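Local coordinates for uncharacterized protein (Chondromyces crocatus, PDB 6I86) that is of unknown function but is encoded in the gene cluster for crocagin, a ribosomally made peptide product, and probably takes part in its biosynthesis, at residues A[17-27]-A[39-50]; A[89-97]-A[107-115]. All coordinates share one frame; numbering follows the deposited sequence.

Interaction 1 of 2, residues A[17-27]-A[39-50]; sequences WILFFDASCSI and VDRIWRLKIAHE
The six-membered ring of Trp17 meets Val39 and Ile42 of the helix obliquely, its CH2 lying 4.0 Å from Val39 CG2 and its CZ3 close to Ile42 CG2. The ring of Phe21, further along the same strand, carries Ile27 CG2 over the centre of one face, 3.3 Å above the plane, while Leu19 CB sits in plane at its edge. Ile27 thus serves both sides: with CG1 anti to the backbone N (chi1 -165°), CG2 stays over Phe21 and CD1 comes to 4.0 Å from Ile42 CG1. Leu19 spreads its two methyls over Ile42, CD1 near CD1 and CD2 near CG2. In this way helix 39-47 packs its apolar side against strand 17-22 and the turn after it, the short axes 10.8 Å apart at 55°. That turn, type I from Asp22 to Cys25, contains an Asx turn, Ser24 N to Asp22 OD1, with Ser24 OG as a second donor to the same oxygen. It delivers Cys25 SG to 3.8 Å from Leu45 CD1, the same methyl that touches Ile27 CB. The helix ends in a Schellman motif with His49 at C-prime, and Glu50 follows directly. Its carbonyl O faces Phe21 CB at 3.6 Å, and a water that accepts from Asp22 N donates to this O over an unusually short distance. On the strand's far end, Trp17 NE1 is hydrogen-bonded to Gln55 OE1 of strand 51-55.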
loop_
_atom_site.group_PDB
_atom_site.type_symbol
_atom_site.label_atom_id
_atom_site.label_comp_id
_atom_site.label_asym_id
_atom_site.label_seq_id
_atom_site.Cartn_x
_atom_site.Cartn_y
_atom_site.Cartn_z
ATOM N N TRP A 17 -5.467 -7.817 4.617
ATOM C CA TRP A 17 -4.413 -6.815 4.696
ATOM C C TRP A 17 -3.576 -6.784 3.424
ATOM O O TRP A 17 -3.087 -7.823 2.967
ATOM C CB TRP A 17 -3.498 -7.078 5.893
ATOM C CG TRP A 17 -4.134 -6.838 7.223
ATOM C CD1 TRP A 17 -5.349 -6.266 7.467
ATOM C CD2 TRP A 17 -3.571 -7.147 8.501
ATOM N NE1 TRP A 17 -5.580 -6.209 8.820
ATOM C CE2 TRP A 17 -4.503 -6.743 9.477
ATOM C CE3 TRP A 17 -2.371 -7.731 8.914
ATOM C CZ2 TRP A 17 -4.271 -6.905 10.842
ATOM C CZ3 TRP A 17 -2.142 -7.891 10.267
ATOM C CH2 TRP A 17 -3.086 -7.480 11.215
ATOM N N ILE A 18 -3.404 -5.586 2.869
ATOM C CA ILE A 18 -2.363 -5.299 1.890
ATOM C C ILE A 18 -1.247 -4.568 2.621
ATOM O O ILE A 18 -1.509 -3.628 3.383
ATOM C CB ILE A 18 -2.905 -4.459 0.720
ATOM C CG1 ILE A 18 -4.045 -5.197 0.019
ATOM C CG2 ILE A 18 -1.795 -4.144 -0.266
ATOM C CD1 ILE A 18 -4.916 -4.309 -0.847
ATOM N N LEU A 19 -0.006 -5.000 2.410
ATOM C CA LEU A 19 1.131 -4.515 3.181
ATOM C C LEU A 19 2.154 -3.869 2.260
ATOM O O LEU A 19 2.542 -4.458 1.246
ATOM C CB LEU A 19 1.777 -5.657 3.973
ATOM C CG LEU A 19 0.839 -6.445 4.888
ATOM C CD1 LEU A 19 1.515 -7.717 5.376
ATOM C CD2 LEU A 19 0.375 -5.595 6.065
ATOM N N PHE A 20 2.592 -2.664 2.619
ATOM C CA PHE A 20 3.597 -1.915 1.877
ATOM C C PHE A 20 4.849 -1.789 2.730
ATOM O O PHE A 20 4.761 -1.477 3.918
ATOM C CB PHE A 20 3.100 -0.514 1.510
ATOM C CG PHE A 20 2.202 -0.475 0.312
ATOM C CD1 PHE A 20 1.383 -1.543 -0.002
ATOM C CD2 PHE A 20 2.182 0.638 -0.505
ATOM C CE1 PHE A 20 0.560 -1.499 -1.107
ATOM C CE2 PHE A 20 1.363 0.684 -1.606
ATOM C CZ PHE A 20 0.549 -0.384 -1.910
ATOM N N PHE A 21 6.014 -2.011 2.123
ATOM C CA PHE A 21 7.251 -2.004 2.893
ATOM C C PHE A 21 8.443 -1.904 1.954
ATOM O O PHE A 21 8.330 -2.133 0.745
ATOM C CB PHE A 21 7.374 -3.257 3.769
ATOM C CG PHE A 21 6.986 -4.527 3.062
ATOM C CD1 PHE A 21 7.930 -5.271 2.369
ATOM C CD2 PHE A 21 5.673 -4.973 3.082
ATOM C CE1 PHE A 21 7.568 -6.441 1.719
ATOM C CE2 PHE A 21 5.307 -6.138 2.425
ATOM C CZ PHE A 21 6.255 -6.872 1.745
ATOM N N ASP A 22 9.590 -1.563 2.535
ATOM C CA ASP A 22 10.840 -1.574 1.790
ATOM C C ASP A 22 11.218 -3.007 1.444
ATOM O O ASP A 22 10.958 -3.937 2.211
ATOM C CB ASP A 22 11.949 -0.911 2.605
ATOM C CG ASP A 22 13.198 -0.648 1.788
ATOM O OD1 ASP A 22 13.984 -1.594 1.582
ATOM O OD2 ASP A 22 13.395 0.505 1.350
ATOM N N ALA A 23 11.838 -3.181 0.274
ATOM C CA ALA A 23 12.184 -4.521 -0.187
ATOM C C ALA A 23 13.148 -5.216 0.764
ATOM O O ALA A 23 13.180 -6.451 0.820
ATOM C CB ALA A 23 12.782 -4.450 -1.591
ATOM N N SER A 24 13.937 -4.451 1.513
ATOM C CA SER A 24 14.893 -5.000 2.465
ATOM C C SER A 24 14.268 -5.330 3.814
ATOM O O SER A 24 14.960 -5.872 4.683
ATOM C CB SER A 24 16.056 -4.022 2.663
ATOM O OG SER A 24 15.621 -2.839 3.311
ATOM N N CYS A 25 12.987 -5.019 4.012
ATOM C CA CYS A 25 12.338 -5.295 5.287
ATOM C C CYS A 25 12.289 -6.797 5.545
ATOM O O CYS A 25 12.186 -7.602 4.615
ATOM C CB CYS A 25 10.925 -4.708 5.303
ATOM S SG CYS A 25 10.063 -4.859 6.888
ATOM N N SER A 26 12.371 -7.168 6.828
ATOM C CA SER A 26 12.398 -8.578 7.204
ATOM C C SER A 26 11.168 -9.325 6.708
ATOM O O SER A 26 11.241 -10.528 6.434
ATOM C CB SER A 26 12.514 -8.710 8.724
ATOM O OG SER A 26 11.392 -8.135 9.373
ATOM N N ILE A 27 10.034 -8.631 6.577
ATOM C CA ILE A 27 8.804 -9.267 6.123
ATOM C C ILE A 27 8.924 -9.795 4.698
ATOM O O ILE A 27 8.135 -10.653 4.288
ATOM C CB ILE A 27 7.628 -8.273 6.251
ATOM C CG1 ILE A 27 6.286 -9.002 6.145
ATOM C CG2 ILE A 27 7.740 -7.171 5.212
ATOM C CD1 ILE A 27 5.094 -8.158 6.547
ATOM N N VAL A 39 1.571 -12.376 12.821
ATOM C CA VAL A 39 0.591 -11.299 12.914
ATOM C C VAL A 39 1.026 -10.259 13.942
ATOM O O VAL A 39 0.813 -9.055 13.752
ATOM C CB VAL A 39 -0.804 -11.874 13.228
ATOM C CG1 VAL A 39 -0.840 -12.512 14.616
ATOM C CG2 VAL A 39 -1.867 -10.795 13.098
ATOM N N ASP A 40 1.642 -10.700 15.043
ATOM C CA ASP A 40 2.163 -9.747 16.017
ATOM C C ASP A 40 3.366 -9.002 15.462
ATOM O O ASP A 40 3.549 -7.810 15.735
ATOM C CB ASP A 40 2.539 -10.458 17.317
ATOM C CG ASP A 40 1.331 -10.940 18.090
ATOM O OD1 ASP A 40 1.462 -11.918 18.854
ATOM O OD2 ASP A 40 0.250 -10.335 17.934
ATOM N N ARG A 41 4.199 -9.689 14.678
ATOM C CA ARG A 41 5.401 -9.055 14.154
ATOM C C ARG A 41 5.082 -8.110 13.003
ATOM O O ARG A 41 5.840 -7.167 12.751
ATOM C CB ARG A 41 6.409 -10.124 13.733
ATOM C CG ARG A 41 7.051 -10.828 14.920
ATOM C CD ARG A 41 8.049 -11.898 14.509
ATOM N NE ARG A 41 7.389 -13.143 14.137
ATOM C CZ ARG A 41 7.345 -13.627 12.900
ATOM N NH1 ARG A 41 7.938 -12.977 11.907
ATOM N NH2 ARG A 41 6.716 -14.767 12.656
ATOM N N ILE A 42 3.970 -8.338 12.298
ATOM C CA ILE A 42 3.492 -7.352 11.331
ATOM C C ILE A 42 3.121 -6.057 12.043
ATOM O O ILE A 42 3.483 -4.958 11.606
ATOM C CB ILE A 42 2.301 -7.911 10.529
ATOM C CG1 ILE A 42 2.729 -9.109 9.681
ATOM C CG2 ILE A 42 1.696 -6.829 9.650
ATOM C CD1 ILE A 42 1.620 -9.661 8.818
ATOM N N TRP A 43 2.388 -6.169 13.155
ATOM C CA TRP A 43 1.956 -4.978 13.881
ATOM C C TRP A 43 3.140 -4.220 14.464
ATOM O O TRP A 43 3.114 -2.987 14.551
ATOM C CB TRP A 43 0.972 -5.360 14.984
ATOM C CG TRP A 43 0.157 -4.204 15.466
ATOM C CD1 TRP A 43 0.303 -3.527 16.642
ATOM C CD2 TRP A 43 -0.923 -3.573 14.770
ATOM N NE1 TRP A 43 -0.628 -2.520 16.725
ATOM C CE2 TRP A 43 -1.393 -2.526 15.588
ATOM C CE3 TRP A 43 -1.541 -3.795 13.537
ATOM C CZ2 TRP A 43 -2.452 -1.705 15.212
ATOM C CZ3 TRP A 43 -2.591 -2.980 13.165
ATOM C CH2 TRP A 43 -3.037 -1.948 14.000
ATOM N N ARG A 44 4.184 -4.939 14.881
ATOM C CA ARG A 44 5.377 -4.268 15.386
ATOM C C ARG A 44 6.093 -3.507 14.278
ATOM O O ARG A 44 6.604 -2.405 14.505
ATOM C CB ARG A 44 6.318 -5.279 16.032
ATOM C CG ARG A 44 5.786 -5.855 17.318
ATOM C CD ARG A 44 6.923 -6.172 18.251
ATOM N NE ARG A 44 7.755 -7.274 17.776
ATOM C CZ ARG A 44 7.460 -8.557 17.954
ATOM N NH1 ARG A 44 6.346 -8.900 18.588
ATOM N NH2 ARG A 44 8.276 -9.497 17.500
ATOM N N LEU A 45 6.144 -4.082 13.074
ATOM C CA LEU A 45 6.701 -3.356 11.939
ATOM C C LEU A 45 5.872 -2.117 11.622
ATOM O O LEU A 45 6.423 -1.066 11.275
ATOM C CB LEU A 45 6.789 -4.273 10.719
ATOM C CG LEU A 45 7.876 -5.348 10.732
ATOM C CD1 LEU A 45 7.753 -6.256 9.514
ATOM C CD2 LEU A 45 9.255 -4.710 10.794
ATOM N N LYS A 46 4.545 -2.221 11.743
ATOM C CA LYS A 46 3.691 -1.056 11.535
ATOM C C LYS A 46 3.963 0.014 12.584
ATOM O O LYS A 46 4.081 1.203 12.262
ATOM C CB LYS A 46 2.220 -1.467 11.562
ATOM C CG LYS A 46 1.258 -0.292 11.493
ATOM C CD LYS A 46 -0.189 -0.742 11.584
ATOM C CE LYS A 46 -1.046 0.332 12.232
ATOM N NZ LYS A 46 -0.769 1.677 11.659
ATOM N N ILE A 47 4.057 -0.393 13.853
ATOM C CA ILE A 47 4.348 0.557 14.924
ATOM C C ILE A 47 5.679 1.254 14.672
ATOM O O ILE A 47 5.826 2.456 14.925
ATOM C CB ILE A 47 4.332 -0.159 16.290
ATOM C CG1 ILE A 47 2.913 -0.614 16.639
ATOM C CG2 ILE A 47 4.875 0.746 17.386
ATOM C CD1 ILE A 47 2.832 -1.443 17.902
ATOM N N ALA A 48 6.660 0.517 14.154
ATOM C CA ALA A 48 7.990 1.054 13.894
ATOM C C ALA A 48 8.084 1.797 12.567
ATOM O O ALA A 48 9.190 2.179 12.168
ATOM C CB ALA A 48 9.029 -0.071 13.934
ATOM N N HIS A 49 6.957 2.013 11.887
ATOM C CA HIS A 49 6.900 2.735 10.618
ATOM C C HIS A 49 7.747 2.076 9.535
ATOM O O HIS A 49 8.207 2.750 8.607
ATOM C CB HIS A 49 7.309 4.205 10.792
ATOM C CG HIS A 49 6.766 4.836 12.035
ATOM N ND1 HIS A 49 5.418 5.040 12.238
ATOM C CD2 HIS A 49 7.388 5.297 13.147
ATOM C CE1 HIS A 49 5.233 5.603 13.419
ATOM N NE2 HIS A 49 6.411 5.769 13.991
ATOM N N GLU A 50 7.972 0.765 9.637
ATOM C CA GLU A 50 8.624 0.020 8.570
ATOM C C GLU A 50 7.639 -0.524 7.543
ATOM O O GLU A 50 8.060 -0.904 6.445
ATOM C CB GLU A 50 9.451 -1.139 9.141
ATOM C CG GLU A 50 10.684 -0.717 9.921
ATOM C CD GLU A 50 11.574 -1.895 10.259
ATOM O OE1 GLU A 50 11.824 -2.722 9.356
ATOM O OE2 GLU A 50 12.020 -1.997 11.421
HETATM O O HOH W 1 10.302 -0.548 5.370
#

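Interaction 2 of 2, residues A[89-97]-A[107-115]; sequences VLPSGRLVA and RHVLTVPPG
A classic beta bulge marks the hairpin of strands 94-99 and 107-111: Val109 and Leu110 both face Leu95. Leu95 O takes the N-H of Val109 at 2.9 Å and, weakly, that of Leu110, whose own O receives Leu95 N nearly head-on at a C=O...N angle of 177°. The bulge shifts the register by one, from Leu95-Leu110 to Val96-His108, and Ala97 and Arg107 then exchange two backbone bonds. Val109 packs CG1 against Leu95 CD2 and CG2 against Ala97 CB, both at 3.9 Å. On the face bearing Arg94, His108 and Thr111, the extended Arg94 chain lays its guanidinium flat over the His108 ring, centres 4.1 Å apart and planes 4° apart. Thr111 OG1 holds His108 NE2 at 2.9 Å and shares a water with Arg94 NH1, so hydroxyl and water link ring to guanidinium. Cutting Arg94 back to an alanine is likely to leave one face of His108 without its stacking partner and that water without its NH1 donor. At the other end, Gly93 O accepts Val112 N at 2.7 Å, and Gly93 CA makes a CA-H...O contact of 3.2 Å with Val112 O. Beyond it Leu90 and Gly115 pair through two backbone bonds, with Leu90 CD1 reaching Val112 CG2 at 3.7 Å.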
loop_
_atom_site.group_PDB
_atom_site.type_symbol
_atom_site.label_atom_id
_atom_site.label_comp_id
_atom_site.label_asym_id
_atom_site.label_seq_id
_atom_site.Cartn_x
_atom_site.Cartn_y
_atom_site.Cartn_z
ATOM N N VAL A 89 9.567 4.212 6.624
ATOM C CA VAL A 89 11.010 4.296 6.429
ATOM C C VAL A 89 11.391 3.316 5.330
ATOM O O VAL A 89 11.014 2.138 5.379
ATOM C CB VAL A 89 11.771 3.986 7.729
ATOM C CG1 VAL A 89 13.275 4.049 7.495
ATOM C CG2 VAL A 89 11.361 4.951 8.826
ATOM N N LEU A 90 12.134 3.801 4.335
ATOM C CA LEU A 90 12.535 3.000 3.180
ATOM C C LEU A 90 14.053 3.035 3.070
ATOM O O LEU A 90 14.616 3.898 2.376
ATOM C CB LEU A 90 11.873 3.515 1.905
ATOM C CG LEU A 90 10.343 3.466 1.889
ATOM C CD1 LEU A 90 9.791 4.221 0.689
ATOM C CD2 LEU A 90 9.841 2.029 1.897
ATOM N N PRO A 91 14.756 2.114 3.733
ATOM C CA PRO A 91 16.228 2.166 3.725
ATOM C C PRO A 91 16.847 1.991 2.348
ATOM O O PRO A 91 17.935 2.526 2.101
ATOM C CB PRO A 91 16.620 1.020 4.670
ATOM C CG PRO A 91 15.408 0.795 5.521
ATOM C CD PRO A 91 14.237 1.079 4.641
ATOM N N SER A 92 16.194 1.261 1.442
ATOM C CA SER A 92 16.689 1.096 0.082
ATOM C C SER A 92 15.910 1.905 -0.944
ATOM O O SER A 92 16.368 2.032 -2.085
ATOM C CB SER A 92 16.660 -0.388 -0.324
ATOM O OG SER A 92 15.335 -0.822 -0.579
ATOM N N GLY A 93 14.756 2.454 -0.573
ATOM C CA GLY A 93 13.917 3.166 -1.509
ATOM C C GLY A 93 13.049 2.293 -2.385
ATOM O O GLY A 93 12.230 2.828 -3.144
ATOM N N ARG A 94 13.193 0.971 -2.306
ATOM C CA ARG A 94 12.408 0.049 -3.122
ATOM C C ARG A 94 11.131 -0.297 -2.365
ATOM O O ARG A 94 11.144 -1.108 -1.435
ATOM C CB ARG A 94 13.219 -1.197 -3.453
ATOM C CG ARG A 94 12.752 -1.902 -4.707
ATOM C CD ARG A 94 13.562 -3.151 -4.976
ATOM N NE ARG A 94 12.769 -4.146 -5.687
ATOM C CZ ARG A 94 12.550 -4.118 -6.997
ATOM N NH1 ARG A 94 13.073 -3.146 -7.733
ATOM N NH2 ARG A 94 11.816 -5.060 -7.574
ATOM N N LEU A 95 10.026 0.323 -2.766
ATOM C CA LEU A 95 8.727 0.089 -2.148
ATOM C C LEU A 95 8.058 -1.100 -2.826
ATOM O O LEU A 95 7.862 -1.095 -4.045
ATOM C CB LEU A 95 7.853 1.336 -2.262
ATOM C CG LEU A 95 6.452 1.254 -1.667
ATOM C CD1 LEU A 95 6.525 1.135 -0.152
ATOM C CD2 LEU A 95 5.645 2.468 -2.082
ATOM N N VAL A 96 7.718 -2.120 -2.037
ATOM C CA VAL A 96 7.088 -3.332 -2.544
ATOM C C VAL A 96 5.869 -3.654 -1.689
ATOM O O VAL A 96 5.683 -3.113 -0.596
ATOM C CB VAL A 96 8.051 -4.536 -2.566
ATOM C CG1 VAL A 96 9.293 -4.217 -3.376
ATOM C CG2 VAL A 96 8.432 -4.915 -1.159
ATOM N N ALA A 97 5.045 -4.567 -2.198
ATOM C CA ALA A 97 3.772 -4.886 -1.574
ATOM C C ALA A 97 3.566 -6.392 -1.513
ATOM O O ALA A 97 4.011 -7.133 -2.393
ATOM C CB ALA A 97 2.605 -4.236 -2.328
ATOM N N ARG A 107 5.640 -7.560 -4.819
ATOM C CA ARG A 107 5.178 -6.771 -5.952
ATOM C C ARG A 107 5.828 -5.394 -5.915
ATOM O O ARG A 107 5.576 -4.609 -4.995
ATOM C CB ARG A 107 3.657 -6.652 -5.924
ATOM C CG ARG A 107 3.087 -5.808 -7.048
ATOM C CD ARG A 107 3.035 -6.590 -8.352
ATOM N NE ARG A 107 2.372 -7.882 -8.199
ATOM C CZ ARG A 107 1.058 -8.064 -8.297
ATOM N NH1 ARG A 107 0.260 -7.036 -8.548
ATOM N NH2 ARG A 107 0.541 -9.275 -8.143
ATOM N N HIS A 108 6.658 -5.100 -6.911
ATOM C CA HIS A 108 7.312 -3.800 -6.967
ATOM C C HIS A 108 6.283 -2.705 -7.209
ATOM O O HIS A 108 5.471 -2.793 -8.135
ATOM C CB HIS A 108 8.374 -3.772 -8.062
ATOM C CG HIS A 108 9.110 -2.472 -8.143
ATOM N ND1 HIS A 108 9.320 -1.803 -9.331
ATOM C CD2 HIS A 108 9.677 -1.708 -7.179
ATOM C CE1 HIS A 108 9.989 -0.690 -9.094
ATOM N NE2 HIS A 108 10.219 -0.608 -7.796
ATOM N N VAL A 109 6.319 -1.674 -6.374
ATOM C CA VAL A 109 5.412 -0.536 -6.476
ATOM C C VAL A 109 6.120 0.673 -7.074
ATOM O O VAL A 109 5.775 1.134 -8.165
ATOM C CB VAL A 109 4.799 -0.197 -5.100
ATOM C CG1 VAL A 109 3.880 0.985 -5.230
ATOM C CG2 VAL A 109 4.070 -1.401 -4.519
ATOM N N LEU A 110 7.115 1.201 -6.367
ATOM C CA LEU A 110 7.902 2.332 -6.821
ATOM C C LEU A 110 9.297 2.215 -6.226
ATOM O O LEU A 110 9.484 1.624 -5.160
ATOM C CB LEU A 110 7.267 3.671 -6.409
ATOM C CG LEU A 110 6.052 4.213 -7.165
ATOM C CD1 LEU A 110 5.546 5.498 -6.518
ATOM C CD2 LEU A 110 6.395 4.453 -8.626
ATOM N N THR A 111 10.276 2.773 -6.927
ATOM C CA THR A 111 11.608 2.982 -6.373
ATOM C C THR A 111 11.801 4.478 -6.176
ATOM O O THR A 111 11.801 5.242 -7.148
ATOM C CB THR A 111 12.700 2.408 -7.276
ATOM O OG1 THR A 111 12.590 0.978 -7.301
ATOM C CG2 THR A 111 14.075 2.794 -6.748
ATOM N N VAL A 112 11.949 4.890 -4.923
ATOM C CA VAL A 112 12.058 6.301 -4.564
ATOM C C VAL A 112 13.418 6.501 -3.906
ATOM O O VAL A 112 14.106 5.508 -3.623
ATOM C CB VAL A 112 10.904 6.719 -3.640
ATOM C CG1 VAL A 112 9.569 6.563 -4.356
ATOM C CG2 VAL A 112 10.935 5.902 -2.357
ATOM N N PRO A 113 13.867 7.732 -3.669
ATOM C CA PRO A 113 15.104 7.927 -2.904
ATOM C C PRO A 113 14.982 7.324 -1.517
ATOM O O PRO A 113 13.919 7.410 -0.883
ATOM C CB PRO A 113 15.240 9.455 -2.836
ATOM C CG PRO A 113 14.530 9.938 -4.046
ATOM C CD PRO A 113 13.364 9.005 -4.220
ATOM N N PRO A 114 16.042 6.694 -1.017
ATOM C CA PRO A 114 15.990 6.130 0.335
ATOM C C PRO A 114 15.743 7.219 1.368
ATOM O O PRO A 114 16.185 8.362 1.221
ATOM C CB PRO A 114 17.374 5.496 0.514
ATOM C CG PRO A 114 17.902 5.316 -0.873
ATOM C CD PRO A 114 17.330 6.436 -1.680
ATOM N N GLY A 115 15.023 6.858 2.414
ATOM C CA GLY A 115 14.785 7.780 3.499
ATOM C C GLY A 115 13.411 7.571 4.096
ATOM O O GLY A 115 12.774 6.542 3.890
HETATM O O HOH W 2 16.377 4.285 -4.533
HETATM O O HOH W 3 14.521 -0.795 -7.424
#

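Overall arrangement
The two contacts follow one another along the chain, interaction 1 closing at residue 50 before interaction 2 opens at 89, and their centres lie about 13 Å apart. Both reach the four-stranded antiparallel sheet ordered 51-55, 17-22, 94-99, 107-111. Interaction 1 sets the helix against strand 17-22; interaction 2 pairs strand 94-99 with 107-111, an edge strand of that sheet within this chain, and, through 89-90 and Gly115, reaches the five-stranded sheet. They meet at the turn after strand 17-22, where Asp22 OD1 is probably hydrogen-bonded to Ser92 OG (2.7 Å) and Ala23 N to Arg94 O (2.8 Å). Strands 17-22 and 94-99 are neighbours, so helix packing and hairpin share the smaller sheet.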